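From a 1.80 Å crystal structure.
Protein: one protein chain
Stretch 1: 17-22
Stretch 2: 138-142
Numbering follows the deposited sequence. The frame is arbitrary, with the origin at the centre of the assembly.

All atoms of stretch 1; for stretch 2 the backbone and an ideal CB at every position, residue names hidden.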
# COMPACT_ATOMS: atom_id res chain seq x y z
N PRO C 17 47.40 0.99 -21.20
CA PRO C 17 47.35 0.97 -22.68
C PRO C 17 46.21 0.16 -23.31
O PRO C 17 45.46 0.71 -24.12
CB PRO C 17 48.71 0.36 -23.08
CG PRO C 17 49.59 0.54 -21.90
CD PRO C 17 48.73 0.60 -20.68
N GLN C 18 46.09 -1.11 -22.95
CA GLN C 18 45.10 -2.00 -23.58
C GLN C 18 43.66 -1.66 -23.17
O GLN C 18 42.75 -1.65 -24.00
CB GLN C 18 45.39 -3.45 -23.23
CG GLN C 18 46.56 -4.05 -23.95
CD GLN C 18 46.46 -5.55 -24.00
OE1 GLN C 18 45.75 -6.11 -24.84
NE2 GLN C 18 47.14 -6.23 -23.07
N SER C 19 43.47 -1.40 -21.88
CA SER C 19 42.13 -1.23 -21.31
C SER C 19 41.67 0.22 -21.35
O SER C 19 40.47 0.50 -21.32
CB SER C 19 42.08 -1.79 -19.88
OG SER C 19 42.91 -1.04 -19.00
N GLY C 20 42.63 1.15 -21.40
CA GLY C 20 42.33 2.58 -21.42
C GLY C 20 41.99 3.12 -20.05
O GLY C 20 41.63 4.28 -19.92
N GLN C 21 42.13 2.28 -19.02
CA GLN C 21 41.62 2.58 -17.68
C GLN C 21 42.67 3.30 -16.84
O GLN C 21 43.83 3.36 -17.22
CB GLN C 21 41.16 1.30 -17.01
CG GLN C 21 39.93 0.71 -17.70
CD GLN C 21 39.58 -0.68 -17.24
OE1 GLN C 21 40.14 -1.19 -16.27
NE2 GLN C 21 38.63 -1.31 -17.92
N ARG C 22 42.25 3.87 -15.70
CA ARG C 22 43.15 4.62 -14.83
C ARG C 22 42.77 4.39 -13.36
O ARG C 22 41.99 5.16 -12.80
CB ARG C 22 43.11 6.12 -15.15
CG ARG C 22 43.71 6.53 -16.48
CD ARG C 22 43.96 8.02 -16.54
NE ARG C 22 44.93 8.43 -15.52
CZ ARG C 22 45.25 9.69 -15.24
NH1 ARG C 22 44.66 10.69 -15.90
NH2 ARG C 22 46.15 9.96 -14.29
N UNK C 138 42.35 -14.02 -22.40
CA UNK C 138 42.91 -13.34 -21.25
C UNK C 138 43.75 -12.09 -21.49
O UNK C 138 43.33 -10.99 -21.14
CB UNK C 138 43.77 -14.35 -20.48
N UNK C 139 44.93 -12.25 -22.08
CA UNK C 139 45.97 -11.22 -21.94
C UNK C 139 46.15 -10.23 -23.10
O UNK C 139 46.91 -9.25 -22.97
CB UNK C 139 47.31 -11.92 -21.71
N UNK C 140 45.45 -10.45 -24.20
CA UNK C 140 45.09 -9.36 -25.10
C UNK C 140 43.60 -9.04 -25.03
O UNK C 140 42.75 -9.89 -25.30
CB UNK C 140 45.48 -9.71 -26.54
N UNK C 141 43.30 -7.80 -24.65
CA UNK C 141 41.93 -7.30 -24.63
C UNK C 141 41.49 -6.96 -26.05
O UNK C 141 42.08 -6.09 -26.71
CB UNK C 141 41.81 -6.08 -23.72
N UNK C 142 40.46 -7.66 -26.52
CA UNK C 142 39.90 -7.44 -27.85
C UNK C 142 38.45 -7.86 -27.88
O UNK C 142 38.11 -8.99 -27.51
CB UNK C 142 40.70 -8.20 -28.91

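Position 138 lies beyond the reach of stretch 1: an ideal CB there finds nothing within 5.5 Å. Its phi/psi of -167/-69 is unusual for a residue with a side chain, which makes glycine a natural candidate without excluding others. The deposited residue is Gly-138, which makes no contact with stretch 1.

At 139 the CA-to-CB bond points away from stretch 1, so the contact must be made by the backbone. Its carbonyl O accepts a hydrogen bond from Gln-18 NE2, 3.0 Å from donor to acceptor and almost straight at 178°. Because this bond asks nothing of the side chain, many residues would suit, polar or charged ones included. The nearest side-chain approach of the deposited Lys-139 is its CB, 5.8 Å from Gln-18 NE2, with chi1 at 91°, between the usual wells.

Position 140 directs its CB sideways, and the ideal CB lies 4.0 Å from Gln-18 OE1. The backbone passes closer still, with the CA of 140 at 3.3 Å from Gln-18 OE1. Stretch 1 offers no cationic partner here, so nothing visible singles out an acid; a range of polar side chains could turn away from the amide. The residue is Glu-140, whose CB stays 3.9 Å from Gln-18 OE1 while the end of the side chain leads away. It is poorly ordered and forms no side-chain hydrogen bond to stretch 1.

Position 141 is where the side chain matters most. Its backbone N donates to Gln-18 OE1 at 3.0 Å and 149°, completing a pair in which one side-chain amide uses both its donor and its acceptor on the backbone of stretch 2. That pair ties the two stretches together and would suit any residue at 141 with a backbone N-H, so not proline. The CB, however, points toward stretch 1, 5.3 Å from Ser-19 N in its ideal position, with Ser-19 and Gln-21 farther along. A long side chain with an aliphatic stem could follow this surface: lysine, arginine, methionine or glutamine would all be reasonable. The deposited Arg-141 extends with chi1 to chi3 all t, bringing its CD to 3.8 Å from Ser-19 CA. Ser-19 CB lies over one face of the guanidinium, and Gln-21 NE2 approaches NH1 of Arg-141 obliquely at 3.9 Å. These are packing contacts; NH1 finds its hydrogen bond elsewhere in the structure.

Position 142 starts sideways with no atom of stretch 1 within 5.5 Å of its ideal CB, in an extended backbone that tolerates most residues. It is Lys-142, all t, its end leading away.

Stretch 2, residues 138-142: GKERK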
# COMPACT_ATOMS: atom_id res chain seq x y z
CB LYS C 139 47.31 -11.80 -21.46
CG LYS C 139 48.27 -12.25 -22.54
CD LYS C 139 49.64 -12.50 -21.93
CE LYS C 139 49.62 -13.70 -20.99
NZ LYS C 139 50.36 -13.46 -19.72
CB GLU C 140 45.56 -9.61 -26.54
CG GLU C 140 45.31 -11.03 -27.06
CD GLU C 140 45.16 -11.07 -28.57
OE1 GLU C 140 46.17 -11.33 -29.26
OE2 GLU C 140 44.03 -10.84 -29.07
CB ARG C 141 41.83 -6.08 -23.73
CG ARG C 141 40.43 -5.57 -23.49
CD ARG C 141 40.46 -4.48 -22.45
NE ARG C 141 39.20 -3.75 -22.36
CZ ARG C 141 38.39 -3.77 -21.31
NH1 ARG C 141 38.70 -4.50 -20.23
NH2 ARG C 141 37.27 -3.06 -21.33
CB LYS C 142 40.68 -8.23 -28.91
CG LYS C 142 40.57 -7.63 -30.31
CD LYS C 142 41.10 -8.57 -31.37
CE LYS C 142 40.82 -8.04 -32.77
NZ LYS C 142 41.07 -9.08 -33.81
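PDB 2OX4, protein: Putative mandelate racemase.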